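Local coordinates for protein lipase (PDB 5AH0) that hydrolyses ester bonds as a zinc-containing bacterial lipase of the alpha/beta-hydrolase clan, including those of the polyester poly(butylene adipate-co-terephthalate), at residues A[23-28]-A[360-364]; A[32-36]-A[368-374]. The contacts are given in a common frame with arbitrary orientation. Residues are numbered along the deposited sequence.

Contact 1 of 2, residues A[23-28]-A[360-364]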
loop_
_atom_site.group_PDB
_atom_site.type_symbol
_atom_site.label_atom_id
_atom_site.label_comp_id
_atom_site.label_asym_id
_atom_site.label_seq_id
_atom_site.Cartn_x
_atom_site.Cartn_y
_atom_site.Cartn_z
ATOM N N LEU A 23 -7.842 -17.125 -0.900
ATOM C CA LEU A 23 -6.847 -16.350 -1.641
ATOM C C LEU A 23 -6.158 -15.331 -0.737
ATOM O O LEU A 23 -6.767 -14.348 -0.312
ATOM C CB LEU A 23 -7.482 -15.631 -2.835
ATOM C CG LEU A 23 -6.483 -15.155 -3.901
ATOM C CD1 LEU A 23 -5.936 -16.329 -4.693
ATOM C CD2 LEU A 23 -7.078 -14.138 -4.825
ATOM N N LYS A 24 -4.888 -15.578 -0.443
ATOM C CA LYS A 24 -4.067 -14.634 0.306
ATOM C C LYS A 24 -3.588 -13.512 -0.620
ATOM O O LYS A 24 -3.124 -13.774 -1.736
ATOM C CB LYS A 24 -2.871 -15.358 0.921
ATOM C CG LYS A 24 -2.884 -15.481 2.425
ATOM C CD LYS A 24 -4.081 -16.240 2.929
ATOM C CE LYS A 24 -4.109 -16.195 4.426
ATOM N NZ LYS A 24 -5.316 -16.870 4.935
ATOM N N TYR A 25 -3.706 -12.268 -0.178
ATOM C CA TYR A 25 -3.132 -11.156 -0.925
ATOM C C TYR A 25 -1.640 -11.379 -1.147
ATOM O O TYR A 25 -1.116 -11.122 -2.227
ATOM C CB TYR A 25 -3.343 -9.840 -0.188
ATOM C CG TYR A 25 -2.817 -8.617 -0.916
ATOM C CD1 TYR A 25 -1.485 -8.228 -0.807
ATOM C CD2 TYR A 25 -3.664 -7.819 -1.673
ATOM C CE1 TYR A 25 -1.006 -7.101 -1.465
ATOM C CE2 TYR A 25 -3.196 -6.685 -2.310
ATOM C CZ TYR A 25 -1.869 -6.332 -2.200
ATOM O OH TYR A 25 -1.409 -5.193 -2.832
ATOM N N TRP A 26 -0.952 -11.832 -0.109
ATOM C CA TRP A 26 0.470 -12.124 -0.226
ATOM C C TRP A 26 0.660 -13.596 -0.516
ATOM O O TRP A 26 0.741 -14.404 0.406
ATOM C CB TRP A 26 1.226 -11.731 1.040
ATOM C CG TRP A 26 1.271 -10.257 1.258
ATOM C CD1 TRP A 26 0.484 -9.537 2.098
ATOM C CD2 TRP A 26 2.141 -9.313 0.612
ATOM N NE1 TRP A 26 0.810 -8.203 2.027
ATOM C CE2 TRP A 26 1.830 -8.040 1.127
ATOM C CE3 TRP A 26 3.166 -9.428 -0.326
ATOM C CZ2 TRP A 26 2.499 -6.881 0.726
ATOM C CZ3 TRP A 26 3.834 -8.282 -0.722
ATOM C CH2 TRP A 26 3.498 -7.021 -0.191
ATOM N N GLY A 27 0.665 -13.946 -1.799
ATOM C CA GLY A 27 0.979 -15.297 -2.206
ATOM C C GLY A 27 -0.116 -16.042 -2.951
ATOM O O GLY A 27 0.112 -17.139 -3.430
ATOM N N GLY A 28 -1.307 -15.467 -3.032
ATOM C CA GLY A 28 -2.420 -16.145 -3.663
ATOM C C GLY A 28 -2.796 -17.379 -2.864
ATOM O O GLY A 28 -3.099 -17.293 -1.664
ATOM N N ALA A 360 2.911 -9.274 -8.768
ATOM C CA ALA A 360 3.960 -8.802 -7.887
ATOM C C ALA A 360 3.733 -9.219 -6.452
ATOM O O ALA A 360 4.697 -9.355 -5.693
ATOM C CB ALA A 360 4.085 -7.286 -7.978
ATOM N N CYS A 361 2.473 -9.433 -6.077
ATOM C CA CYS A 361 2.193 -9.907 -4.721
ATOM C C CYS A 361 1.797 -11.385 -4.745
ATOM O O CYS A 361 1.370 -11.932 -3.743
ATOM C CB CYS A 361 1.110 -9.061 -4.038
ATOM S SG CYS A 361 -0.542 -9.045 -4.821
ATOM N N GLY A 362 1.929 -12.032 -5.895
ATOM C CA GLY A 362 1.865 -13.487 -5.934
ATOM C C GLY A 362 0.681 -14.134 -6.630
ATOM O O GLY A 362 0.489 -15.345 -6.545
ATOM N N ILE A 363 -0.098 -13.333 -7.335
ATOM C CA ILE A 363 -1.309 -13.795 -7.991
ATOM C C ILE A 363 -1.225 -13.553 -9.501
ATOM O O ILE A 363 -1.190 -12.404 -9.958
ATOM C CB ILE A 363 -2.531 -13.069 -7.415
ATOM C CG1 ILE A 363 -2.599 -13.290 -5.904
ATOM C CG2 ILE A 363 -3.799 -13.529 -8.075
ATOM C CD1 ILE A 363 -3.445 -12.244 -5.169
ATOM N N GLY A 364 -1.168 -14.619 -10.285
ATOM C CA GLY A 364 -1.159 -14.439 -11.726
ATOM C C GLY A 364 -0.298 -15.417 -12.483
ATOM O O GLY A 364 0.350 -16.283 -11.893
HETATM O O HOH W 1 2.050 -17.647 -5.535
#

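Contact 2 of 2, residues A[32-36]-A[368-374]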
loop_
_atom_site.group_PDB
_atom_site.type_symbol
_atom_site.label_atom_id
_atom_site.label_comp_id
_atom_site.label_asym_id
_atom_site.label_seq_id
_atom_site.Cartn_x
_atom_site.Cartn_y
_atom_site.Cartn_z
ATOM N N TYR A 32 2.475 -16.911 1.761
ATOM C CA TYR A 32 3.877 -16.479 1.792
ATOM C C TYR A 32 4.319 -16.085 3.187
ATOM O O TYR A 32 5.430 -16.416 3.611
ATOM C CB TYR A 32 4.126 -15.310 0.833
ATOM C CG TYR A 32 4.201 -15.671 -0.654
ATOM C CD1 TYR A 32 4.074 -16.993 -1.099
ATOM C CD2 TYR A 32 4.399 -14.672 -1.615
ATOM C CE1 TYR A 32 4.124 -17.303 -2.480
ATOM C CE2 TYR A 32 4.452 -14.969 -2.976
ATOM C CZ TYR A 32 4.315 -16.286 -3.405
ATOM O OH TYR A 32 4.376 -16.551 -4.758
ATOM N N GLU A 33 3.456 -15.376 3.901
ATOM C CA GLU A 33 3.787 -14.959 5.255
ATOM C C GLU A 33 4.167 -16.158 6.124
ATOM O O GLU A 33 5.202 -16.145 6.787
ATOM C CB GLU A 33 2.627 -14.205 5.901
ATOM C CG GLU A 33 2.981 -13.597 7.243
ATOM C CD GLU A 33 1.904 -13.824 8.286
ATOM O OE1 GLU A 33 0.961 -13.003 8.361
ATOM O OE2 GLU A 33 2.004 -14.825 9.037
ATOM N N GLN A 34 3.320 -17.182 6.146
ATOM C CA GLN A 34 3.586 -18.356 6.981
ATOM C C GLN A 34 4.792 -19.160 6.498
ATOM O O GLN A 34 5.551 -19.692 7.315
ATOM C CB GLN A 34 2.352 -19.260 7.054
ATOM C CG GLN A 34 1.278 -18.757 8.021
ATOM C CD GLN A 34 0.169 -19.774 8.246
ATOM O OE1 GLN A 34 0.179 -20.862 7.661
ATOM N NE2 GLN A 34 -0.795 -19.424 9.096
ATOM N N GLU A 35 4.966 -19.256 5.180
ATOM C CA GLU A 35 6.109 -19.983 4.641
ATOM C C GLU A 35 7.406 -19.278 5.004
ATOM O O GLU A 35 8.354 -19.913 5.464
ATOM C CB GLU A 35 6.009 -20.141 3.123
ATOM C CG GLU A 35 4.761 -20.847 2.630
ATOM C CD GLU A 35 4.606 -22.211 3.234
ATOM O OE1 GLU A 35 5.639 -22.816 3.578
ATOM O OE2 GLU A 35 3.457 -22.677 3.376
ATOM N N LEU A 36 7.432 -17.961 4.835
ATOM C CA LEU A 36 8.594 -17.186 5.236
ATOM C C LEU A 36 8.924 -17.432 6.713
ATOM O O LEU A 36 10.084 -17.677 7.069
ATOM C CB LEU A 36 8.362 -15.700 4.988
ATOM C CG LEU A 36 8.443 -15.193 3.551
ATOM C CD1 LEU A 36 8.395 -13.671 3.534
ATOM C CD2 LEU A 36 9.705 -15.700 2.873
ATOM N N LEU A 368 5.541 -13.488 -8.844
ATOM C CA LEU A 368 6.758 -13.573 -8.033
ATOM C C LEU A 368 6.602 -14.715 -7.054
ATOM O O LEU A 368 5.577 -14.828 -6.401
ATOM C CB LEU A 368 6.999 -12.282 -7.278
ATOM C CG LEU A 368 7.359 -11.098 -8.164
ATOM C CD1 LEU A 368 7.769 -9.917 -7.289
ATOM C CD2 LEU A 368 8.466 -11.487 -9.151
ATOM N N THR A 369 7.617 -15.557 -6.942
ATOM C CA THR A 369 7.490 -16.799 -6.186
ATOM C C THR A 369 7.750 -16.677 -4.686
ATOM O O THR A 369 8.237 -15.653 -4.194
ATOM C CB THR A 369 8.449 -17.841 -6.723
ATOM O OG1 THR A 369 9.781 -17.336 -6.588
ATOM C CG2 THR A 369 8.151 -18.135 -8.205
ATOM N N LEU A 370 7.402 -17.735 -3.963
ATOM C CA LEU A 370 7.750 -17.844 -2.560
ATOM C C LEU A 370 9.260 -17.727 -2.422
ATOM O O LEU A 370 9.781 -17.060 -1.517
ATOM C CB LEU A 370 7.246 -19.166 -1.975
ATOM C CG LEU A 370 7.833 -19.577 -0.624
ATOM C CD1 LEU A 370 7.587 -18.479 0.387
ATOM C CD2 LEU A 370 7.198 -20.880 -0.142
ATOM N N SER A 371 9.957 -18.385 -3.335
ATOM C CA SER A 371 11.404 -18.376 -3.338
ATOM C C SER A 371 11.922 -16.958 -3.587
ATOM O O SER A 371 12.921 -16.554 -2.999
ATOM C CB SER A 371 11.920 -19.353 -4.387
ATOM O OG SER A 371 13.323 -19.307 -4.490
ATOM N N TRP A 372 11.243 -16.188 -4.436
ATOM C CA TRP A 372 11.658 -14.798 -4.664
ATOM C C TRP A 372 11.578 -13.959 -3.380
ATOM O O TRP A 372 12.500 -13.208 -3.056
ATOM C CB TRP A 372 10.809 -14.150 -5.741
ATOM C CG TRP A 372 11.276 -12.769 -6.170
ATOM C CD1 TRP A 372 12.115 -12.480 -7.207
ATOM C CD2 TRP A 372 10.921 -11.507 -5.585
ATOM N NE1 TRP A 372 12.297 -11.122 -7.308
ATOM C CE2 TRP A 372 11.582 -10.503 -6.321
ATOM C CE3 TRP A 372 10.121 -11.132 -4.502
ATOM C CZ2 TRP A 372 11.464 -9.147 -6.014
ATOM C CZ3 TRP A 372 10.000 -9.783 -4.200
ATOM C CH2 TRP A 372 10.673 -8.807 -4.949
ATOM N N TYR A 373 10.472 -14.097 -2.656
ATOM C CA TYR A 373 10.290 -13.387 -1.392
ATOM C C TYR A 373 11.241 -13.892 -0.308
ATOM O O TYR A 373 11.679 -13.118 0.543
ATOM C CB TYR A 373 8.832 -13.486 -0.925
ATOM C CG TYR A 373 7.975 -12.432 -1.587
ATOM C CD1 TYR A 373 7.910 -11.147 -1.063
ATOM C CD2 TYR A 373 7.264 -12.701 -2.762
ATOM C CE1 TYR A 373 7.149 -10.156 -1.665
ATOM C CE2 TYR A 373 6.494 -11.708 -3.373
ATOM C CZ TYR A 373 6.445 -10.439 -2.811
ATOM O OH TYR A 373 5.694 -9.440 -3.387
ATOM N N LYS A 374 11.570 -15.181 -0.342
ATOM C CA LYS A 374 12.592 -15.713 0.558
ATOM C C LYS A 374 13.921 -14.997 0.286
ATOM O O LYS A 374 14.620 -14.582 1.213
ATOM C CB LYS A 374 12.728 -17.225 0.387
ATOM C CG LYS A 374 13.754 -17.895 1.265
ATOM C CD LYS A 374 13.552 -19.400 1.184
ATOM C CE LYS A 374 14.537 -20.176 2.049
ATOM N NZ LYS A 374 15.929 -20.003 1.576
#

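Contact 1 of 2, residues A[23-28]-A[360-364]
Two buried loops can be joined with almost no side-chain polarity, as residues 23-28, between strand 6-9 and helix 32-38, illustrate against residues 360-364, between strand 352-353 and helix 370-380. Leu23 opens the segment with an apolar touch, its CD2 lying 4.1 Å from Ile363 CD1. Tyr25 follows, offering a ring face to sulfur: Cys361 SG sits 4.0 Å from the ring centroid and 16° off its normal, while the phenol hydroxyl is hydrogen-bonded to His113 and Gly11. Gly27 N then donates a hydrogen bond to Cys361 O at 2.9 Å. Here glycines set the spacing: the CA atoms of Gly27 and Gly362 are 4.2 Å apart, and a CB on Gly362 would clash with Gly27 CA. At Gly28, CA packs 3.6 Å from Ile363 CG1. The oxygen of a bridging water lies 2.9 Å from Gly27 O and 3.0 Å from Gly362 O and donates to both, so one donor reconciles two facing carbonyls, both acceptors.

Contact 2 of 2, residues A[32-36]-A[368-374]
This is a helix-helix contact in an alpha/beta-hydrolase-type fold, where helices pack around a mainly parallel beta-sheet: the start of helix 32-38, which precedes strand 43-46, meets the start of helix 370-380, the last helix of the chain. The short segments 32-36 and 370-374 approach to 10.2 Å between axes and cross at -56°, and a few side chains fill the space between them. Tyr32 contributes most. Its CA-to-CB bond points toward the partner, and its ring lies across the first turn of the second helix, with Leu370 CA over one face, 4.0 Å from the centroid and 24° off the normal, a CH-pi contact. Leu370 CB also touches Tyr32 CE1 at 3.7 Å. On Tyr373 the ring meets that of Tyr32 obliquely, centroids 5.4 Å apart and planes at 45°, with Tyr32 CE2 3.6 Å from Tyr373 CD2. One turn further along, Leu36 CD2 packs against Lys374 CA at 3.7 Å. Glu35 CB meets Leu370 CD2 at 3.6 Å on the more exposed side. The ammonium group of Lys374 turns instead to Glu378, in a salt bridge, and to the ring of Tyr39. The second helix begins with a classical N-cap: Thr369 OG1 accepts from Trp372 N at 2.8 Å. Just ahead of that cap, the Tyr32 hydroxyl ties the two elements together, Tyr32 OH donating to Leu368 O at 2.7 Å.

Contacts 1 and 2 join successive parts of the same two chain regions, since the loop 23-28 runs on into helix 32-38 and the loop 360-364 into helix 370-380. Their centres are 10 Å apart. Contact 1 is the more buried, its centre about 14 Å from the centre of the chain, and relies on backbone groups, glycines and a sulfur over a ring; contact 2, its centre about 18 Å from that of the chain, is partly exposed and depends on aromatic and leucine side chains plus one tyrosine hydroxyl bonded to a main-chain carbonyl. They meet directly, with Ala360 O 2.5 Å from Tyr373 OH, a probable hydrogen bond, and Gly27 CA packed 3.5 Å from Tyr32 CD2.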